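Local coordinates for alginate lyase (Aplysia kurodai, PDB 5GMT), which cleaves alginate as a polysaccharide lyase of family 14, with specificity for polymannuronate, at residues 161-164 with 165-168; 120-123 with 124-127; 230-233 with 234-237; 251-254 with 255-258. All blocks are in the same frame, centred on the assembly; numbering follows the deposited sequence.

In the fold
All four contacts lie in loops between strands of a concanavalin-like fold built from two antiparallel sheets. Contact 2 comes first along the chain, between strands 110-118 and 136-143, which are neighbours in one sheet. Contact 1 follows, in the loop from strand 149-154 to strand 169-170 of that sheet. Contact 3 joins strand 222-229 of the other sheet to strand 238-247, and contact 4 leads from 238-247 back across to 261-272. The centres of contacts 2 and 3 are about 13 Å apart, whereas those of contacts 3 and 4 are about 34 Å apart. None touches another; each is a separate local turn, fastened by its own partners to the strands and loops beside it.

Contact 1: 161-164 with 165-168; sequences SGFK and DRDD
Phe163 and Arg166 meet with their flat groups strongly tilted, the ring and guanidinium planes lying 67° apart. The ring puts its CE1 corner over one face of the guanidinium, and the closest side-chain approach is from Phe163 CD1 to Arg166 NH1 at 3.9 Å. The arginine reaches this place by a bend in the middle of its chain (chi3 53°), after its methylenes have run alongside the phenylalanine carbonyl, with Arg166 CG 3.4 Å from Phe163 O. Both residues rest on Leu229 of strand 222-229, which places the pair against the body of the fold. The backbone between them makes a 3-10 turn in the loop from strand 149-154 to strand 169-170. Asp165 N donates to Gly162 O at 2.9 Å, and Arg166 N to Phe163 O at 3.1 Å, each bond spanning three residues. Gly162 enters this turn with a positive phi (79°), which glycine adopts more readily than other residues. Beyond the turn, Arg166 holds Asp168 side-on: NE bonds to OD1 at 3.0 Å, while Arg166 NH2 forms a salt bridge to Asp168 OD2 at 2.9 Å. Both carboxylate oxygens accept through their syn lone pairs and lie close to the guanidinium plane, a geometry that resists rotation of either group. Arg166 NH1 turns instead to Glu160 in a second salt bridge and to the Asn227 carbonyl, while Tyr224 adds a hydroxyl to Asp168 OD2.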
# COMPACT_ATOMS: atom_id res chain seq x y z
N SER A 161 18.23 -11.65 -13.17
CA SER A 161 19.50 -11.02 -13.52
C SER A 161 19.27 -9.60 -14.05
O SER A 161 18.35 -9.35 -14.82
CB SER A 161 20.26 -11.85 -14.55
OG SER A 161 20.54 -13.14 -14.04
N GLY A 162 20.10 -8.66 -13.60
CA GLY A 162 20.03 -7.29 -14.06
C GLY A 162 18.93 -6.44 -13.43
O GLY A 162 18.73 -5.30 -13.84
N PHE A 163 18.22 -6.99 -12.45
CA PHE A 163 17.08 -6.31 -11.81
C PHE A 163 17.38 -4.87 -11.40
O PHE A 163 16.61 -3.95 -11.71
CB PHE A 163 16.60 -7.10 -10.59
CG PHE A 163 15.47 -6.43 -9.83
CD1 PHE A 163 14.15 -6.64 -10.20
CD2 PHE A 163 15.74 -5.63 -8.73
CE1 PHE A 163 13.11 -6.03 -9.50
CE2 PHE A 163 14.70 -5.02 -8.01
CZ PHE A 163 13.39 -5.23 -8.40
N LYS A 164 18.50 -4.68 -10.71
CA LYS A 164 18.88 -3.37 -10.19
C LYS A 164 19.08 -2.34 -11.28
O LYS A 164 18.93 -1.14 -11.04
CB LYS A 164 20.16 -3.49 -9.35
CG LYS A 164 19.95 -4.27 -8.05
CD LYS A 164 21.25 -4.48 -7.29
CE LYS A 164 20.98 -5.17 -5.95
NZ LYS A 164 20.16 -4.32 -5.02
N ASP A 165 19.39 -2.81 -12.49
CA ASP A 165 19.67 -1.93 -13.62
C ASP A 165 18.47 -1.68 -14.54
O ASP A 165 18.61 -1.02 -15.58
CB ASP A 165 20.82 -2.51 -14.46
CG ASP A 165 22.13 -2.52 -13.71
OD1 ASP A 165 22.42 -1.54 -13.01
OD2 ASP A 165 22.86 -3.52 -13.83
N ARG A 166 17.32 -2.23 -14.18
CA ARG A 166 16.09 -2.02 -14.93
C ARG A 166 15.72 -0.55 -14.96
O ARG A 166 15.91 0.17 -13.97
CB ARG A 166 14.94 -2.84 -14.34
CG ARG A 166 15.01 -4.31 -14.69
CD ARG A 166 14.08 -5.17 -13.85
NE ARG A 166 12.71 -4.68 -13.87
CZ ARG A 166 11.64 -5.42 -13.60
NH1 ARG A 166 11.78 -6.71 -13.29
NH2 ARG A 166 10.43 -4.87 -13.64
N ASP A 167 15.20 -0.10 -16.09
CA ASP A 167 14.78 1.28 -16.24
C ASP A 167 13.66 1.64 -15.25
O ASP A 167 13.54 2.80 -14.82
CB ASP A 167 14.33 1.54 -17.68
CG ASP A 167 14.35 3.01 -18.04
OD1 ASP A 167 15.16 3.76 -17.46
OD2 ASP A 167 13.56 3.41 -18.93
N ASP A 168 12.85 0.66 -14.86
CA ASP A 168 11.73 0.94 -13.96
C ASP A 168 12.08 0.68 -12.50
O ASP A 168 11.20 0.69 -11.65
CB ASP A 168 10.49 0.12 -14.36
CG ASP A 168 10.70 -1.39 -14.20
OD1 ASP A 168 11.86 -1.83 -14.22
OD2 ASP A 168 9.69 -2.12 -14.07

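Contact 2: 120-123 with 124-127; sequences NGEG and AYKC
Glu122 sets CG beside its backbone N (chi1 -77°) and then bends at chi2 (-63°), which turns the carboxylate back toward Tyr125, and the tyrosine swings its ring to meet it with CG beside its own backbone N (chi1 -44°). Glu122 CD and OE2 thus arrive at the ring edge, near its plane, with OE2 3.4 Å from Tyr125 CE2, while Glu122 OE1 lies 3.5 Å from Tyr125 CD2; the carboxylate and ring planes are turned well apart. One ring face is approached by the Gly121 carbonyl oxygen, 3.7 Å from Tyr125 CE2 and offset toward the rim. Underneath these side chains the backbone forms a 3-10 turn: Ala124 N donates to Gly121 O, and Tyr125 N to Glu122 O, both at 3.0 Å and nearly straight. Lys126 folds back across the turn, its CE 3.6 Å from Glu122 O. Its ammonium is 4.3 Å from Glu122 OE1, beyond a salt bridge, and a water joins NZ to OE1 instead. The same OE1 also bonds to His40 NE2, while Tyr125 OH is held by Arg82. With an alanine in place of Tyr125, Arg82 would probably lose its hydroxyl partner and the Glu122 carboxylate the ring edge beside it. This turn belongs to the loop between strands 110-118 and 136-143, tied to the start of the latter by the Cys127-Cys136 disulfide. The Tyr125 ring stacks on Tyr39 of strand 38-42 and meets Tyr80 of strand 76-81, so the loop leans on two further strands of the same sheet.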
# COMPACT_ATOMS: atom_id res chain seq x y z
N ASN A 120 1.58 -17.91 6.70
CA ASN A 120 0.20 -17.79 7.17
C ASN A 120 0.10 -17.01 8.49
O ASN A 120 -0.98 -16.54 8.86
CB ASN A 120 -0.44 -19.16 7.33
CG ASN A 120 -1.94 -19.08 7.53
OD1 ASN A 120 -2.62 -18.28 6.88
ND2 ASN A 120 -2.46 -19.87 8.45
N GLY A 121 1.22 -16.86 9.18
CA GLY A 121 1.21 -16.27 10.51
C GLY A 121 1.99 -14.98 10.64
O GLY A 121 2.02 -14.18 9.70
N GLU A 122 2.62 -14.79 11.80
CA GLU A 122 3.33 -13.54 12.10
C GLU A 122 4.43 -13.21 11.11
O GLU A 122 4.76 -12.04 10.92
CB GLU A 122 3.93 -13.60 13.51
CG GLU A 122 2.93 -13.41 14.61
CD GLU A 122 2.28 -12.04 14.56
OE1 GLU A 122 3.02 -11.04 14.49
OE2 GLU A 122 1.04 -11.97 14.58
N GLY A 123 4.98 -14.24 10.47
CA GLY A 123 6.01 -14.04 9.46
C GLY A 123 5.58 -13.06 8.37
O GLY A 123 6.39 -12.38 7.77
N ALA A 124 4.28 -12.99 8.12
CA ALA A 124 3.77 -12.18 7.02
C ALA A 124 3.85 -10.67 7.30
O ALA A 124 3.76 -9.86 6.37
CB ALA A 124 2.34 -12.58 6.71
N TYR A 125 4.05 -10.30 8.57
CA TYR A 125 3.98 -8.89 8.96
C TYR A 125 5.35 -8.25 9.16
O TYR A 125 5.45 -7.19 9.78
CB TYR A 125 3.15 -8.72 10.24
CG TYR A 125 1.88 -9.54 10.27
CD1 TYR A 125 0.96 -9.46 9.22
CD2 TYR A 125 1.61 -10.43 11.31
CE1 TYR A 125 -0.20 -10.21 9.23
CE2 TYR A 125 0.46 -11.20 11.33
CZ TYR A 125 -0.44 -11.09 10.27
OH TYR A 125 -1.58 -11.83 10.27
N LYS A 126 6.40 -8.88 8.64
CA LYS A 126 7.78 -8.47 8.98
C LYS A 126 8.50 -7.72 7.87
O LYS A 126 9.68 -7.39 8.01
CB LYS A 126 8.60 -9.71 9.38
CG LYS A 126 8.00 -10.50 10.54
CD LYS A 126 7.87 -9.65 11.77
CE LYS A 126 7.25 -10.44 12.92
NZ LYS A 126 7.07 -9.59 14.14
N CYS A 127 7.82 -7.45 6.76
CA CYS A 127 8.48 -6.84 5.62
C CYS A 127 8.27 -5.33 5.56
O CYS A 127 7.50 -4.83 4.73
CB CYS A 127 8.02 -7.52 4.33
SG CYS A 127 8.89 -9.10 4.06
O HOH W 1 5.61 -10.97 15.71

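Contact 3: 230-233 with 234-237; sequences RMRN and TNSH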
# COMPACT_ATOMS: atom_id res chain seq x y z
N ARG A 230 9.91 -11.61 -8.50
CA ARG A 230 9.83 -12.73 -7.57
C ARG A 230 9.32 -12.22 -6.23
O ARG A 230 9.91 -11.29 -5.65
CB ARG A 230 11.20 -13.39 -7.41
CG ARG A 230 11.24 -14.38 -6.28
CD ARG A 230 12.50 -15.22 -6.34
NE ARG A 230 12.43 -16.20 -7.40
CZ ARG A 230 13.39 -16.39 -8.31
NH1 ARG A 230 14.49 -15.67 -8.29
NH2 ARG A 230 13.23 -17.33 -9.24
N MET A 231 8.21 -12.79 -5.74
CA MET A 231 7.67 -12.42 -4.44
C MET A 231 7.95 -13.49 -3.39
O MET A 231 8.02 -13.21 -2.19
CB MET A 231 6.15 -12.20 -4.52
CG MET A 231 5.73 -10.96 -5.28
SD MET A 231 5.77 -11.25 -7.06
CE MET A 231 4.61 -9.99 -7.62
N ARG A 232 8.10 -14.73 -3.84
CA ARG A 232 8.24 -15.84 -2.90
C ARG A 232 9.21 -16.90 -3.43
O ARG A 232 9.41 -17.03 -4.64
CB ARG A 232 6.87 -16.46 -2.64
CG ARG A 232 6.20 -16.92 -3.92
CD ARG A 232 4.92 -17.70 -3.67
NE ARG A 232 4.39 -18.20 -4.93
CZ ARG A 232 3.43 -19.12 -5.02
NH1 ARG A 232 2.91 -19.65 -3.93
NH2 ARG A 232 3.02 -19.53 -6.22
N ASN A 233 9.81 -17.65 -2.51
CA ASN A 233 10.70 -18.76 -2.89
C ASN A 233 10.17 -20.10 -2.45
O ASN A 233 10.81 -21.13 -2.68
CB ASN A 233 12.11 -18.55 -2.33
CG ASN A 233 12.90 -17.53 -3.12
OD1 ASN A 233 13.20 -17.74 -4.30
ND2 ASN A 233 13.23 -16.42 -2.48
N THR A 234 9.00 -20.10 -1.83
CA THR A 234 8.41 -21.34 -1.38
C THR A 234 6.91 -21.31 -1.64
O THR A 234 6.30 -20.25 -1.65
CB THR A 234 8.71 -21.60 0.11
OG1 THR A 234 8.19 -22.88 0.49
CG2 THR A 234 8.09 -20.52 0.99
N ASN A 235 6.34 -22.48 -1.86
CA ASN A 235 4.95 -22.57 -2.27
C ASN A 235 3.94 -22.35 -1.16
O ASN A 235 2.75 -22.30 -1.42
CB ASN A 235 4.68 -23.93 -2.92
CG ASN A 235 5.09 -23.95 -4.37
OD1 ASN A 235 4.43 -23.34 -5.22
ND2 ASN A 235 6.18 -24.65 -4.68
N SER A 236 4.40 -22.25 0.08
CA SER A 236 3.47 -22.06 1.17
C SER A 236 3.11 -20.59 1.33
O SER A 236 2.20 -20.27 2.10
CB SER A 236 4.04 -22.60 2.48
OG SER A 236 5.25 -21.93 2.81
N HIS A 237 3.84 -19.70 0.63
CA HIS A 237 3.56 -18.25 0.67
C HIS A 237 2.44 -17.88 -0.30
O HIS A 237 2.42 -18.33 -1.45
CB HIS A 237 4.80 -17.43 0.32
CG HIS A 237 5.89 -17.49 1.34
ND1 HIS A 237 7.02 -16.70 1.28
CD2 HIS A 237 6.02 -18.25 2.46
CE1 HIS A 237 7.80 -16.97 2.31
NE2 HIS A 237 7.22 -17.91 3.04
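A type I beta turn from Thr234 to His237 curls round the side chain of Arg232, in the loop that carries the chain from strand 222-229 of one sheet to strand 238-247 of the other. The turn's own bond, His237 N to Thr234 O, is weak at 3.4 Å, and the arginine supplies a shorter, though bent, tie: Arg232 NH1 donates to His237 O at 2.9 Å. The nitrogen approaches almost in line with the carbonyl bond (C=O...donor angle 167°), although the oxygen is tilted 27° from the guanidinium plane. Arg232 starts with CG between its backbone N and carbonyl carbon (chi1 57°) and then runs extended, laying its methylenes inside the turn. Its CB packs against His237 CB at 3.7 Å, and Arg232 CD lies 3.5 Å from Thr234 O. Asn235 presents its amide oxygen over one guanidinium face, 4.2 Å from Arg232 NH2. The largely buried group is further engaged outside the turn, where NE bonds to Asn201 O and NH1 forms a long, weak ion pair with Asp91. A leucine in place of Arg232 would probably leave the carbonyls of His237 and Asn201 without their guanidinium donors and the turn freer to shift. Where the two ends of the turn meet, the Thr234 methyl CG2 sits 3.3 Å above the His237 ring plane, offset toward the ring's rim.

Contact 4: 251-254 with 255-258; sequences SEKS and YAAP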
# COMPACT_ATOMS: atom_id res chain seq x y z
N SER A 251 13.09 8.03 7.23
CA SER A 251 13.40 7.82 8.64
C SER A 251 14.15 8.99 9.25
O SER A 251 14.74 8.86 10.33
CB SER A 251 14.23 6.55 8.80
OG SER A 251 13.60 5.44 8.19
N GLU A 252 14.14 10.13 8.58
CA GLU A 252 14.83 11.31 9.08
C GLU A 252 14.04 12.58 8.79
O GLU A 252 13.14 12.56 7.95
CB GLU A 252 16.25 11.39 8.49
CG GLU A 252 16.30 11.31 6.98
CD GLU A 252 17.73 11.41 6.44
OE1 GLU A 252 18.41 10.37 6.35
OE2 GLU A 252 18.17 12.54 6.12
N LYS A 253 14.38 13.67 9.47
CA LYS A 253 13.59 14.91 9.46
C LYS A 253 13.41 15.49 8.05
O LYS A 253 12.41 16.16 7.79
CB LYS A 253 14.26 15.94 10.39
CG LYS A 253 14.07 17.45 10.07
CD LYS A 253 12.61 17.93 9.99
CE LYS A 253 12.49 19.29 9.31
NZ LYS A 253 13.41 20.30 9.89
N SER A 254 14.35 15.25 7.14
CA SER A 254 14.20 15.74 5.77
C SER A 254 12.85 15.36 5.15
O SER A 254 12.38 16.03 4.23
CB SER A 254 15.34 15.20 4.90
OG SER A 254 15.35 13.79 4.91
N TYR A 255 12.25 14.28 5.65
CA TYR A 255 10.96 13.78 5.17
C TYR A 255 9.77 14.38 5.92
O TYR A 255 8.64 13.98 5.68
CB TYR A 255 10.89 12.25 5.31
CG TYR A 255 11.81 11.46 4.41
CD1 TYR A 255 13.12 11.19 4.79
CD2 TYR A 255 11.36 10.97 3.20
CE1 TYR A 255 13.96 10.46 3.96
CE2 TYR A 255 12.19 10.23 2.37
CZ TYR A 255 13.49 9.99 2.76
OH TYR A 255 14.32 9.27 1.94
N ALA A 256 10.02 15.31 6.84
CA ALA A 256 8.93 15.87 7.64
C ALA A 256 7.83 16.46 6.77
O ALA A 256 8.10 17.08 5.73
CB ALA A 256 9.47 16.91 8.62
N ALA A 257 6.58 16.25 7.18
CA ALA A 257 5.46 16.81 6.45
C ALA A 257 5.56 18.33 6.47
O ALA A 257 5.70 18.93 7.54
CB ALA A 257 4.14 16.35 7.05
N PRO A 258 5.53 18.94 5.28
CA PRO A 258 5.63 20.41 5.21
C PRO A 258 4.39 21.09 5.78
O PRO A 258 4.51 22.20 6.30
CB PRO A 258 5.80 20.68 3.71
CG PRO A 258 5.35 19.45 3.02
CD PRO A 258 5.65 18.31 3.95
O HOH W 2 9.71 16.76 3.42
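Tyr255 packs beside Glu252 and Ser254 in a short turn, and its side chain can be followed outward. Tyr255 CB begins 3.5 Å from Glu252 O, the carbonyl that also receives the tyrosine's backbone N-H. CG, set beside the backbone N by a chi1 of -68°, remains near that oxygen. At the next position the ring meets two polar atoms: Tyr255 CD1 is 3.4 Å from Glu252 O, which lies at the ring edge close to its plane, and equally near Ser254 OG, which comes in obliquely. One atom further, Tyr255 CE1 meets the aliphatic part of the glutamate, 3.9 Å from Glu252 CG. The carboxylate beyond it is turned steeply against the ring, their planes 78° apart, and takes a weak hydrogen bond from Ser254 OG to OE2. Past CE1, neither CZ nor the hydroxyl comes close to the 251-254 segment. Ile108 from another loop also touches the tyrosine.

One residue further on, Ala256 N donates to Lys253 O at 2.7 Å, and the lysine chain bends at chi2 so that Lys253 CD packs on Ala256 CB at 3.6 Å. A water donates to both Ser254 O and Ala256 O, bridging the carbonyls where the chain leaves the turn. Ala257 then pairs through its backbone with Gly66 and Ser67, anchoring the exit. Tyr255 N to Glu252 O, at 3.0 Å, and the Ala256 bond each span three residues, the pattern of a short 3-10 turn, here on the surface loop that links strand 238-247 to strand 261-272 of the other sheet.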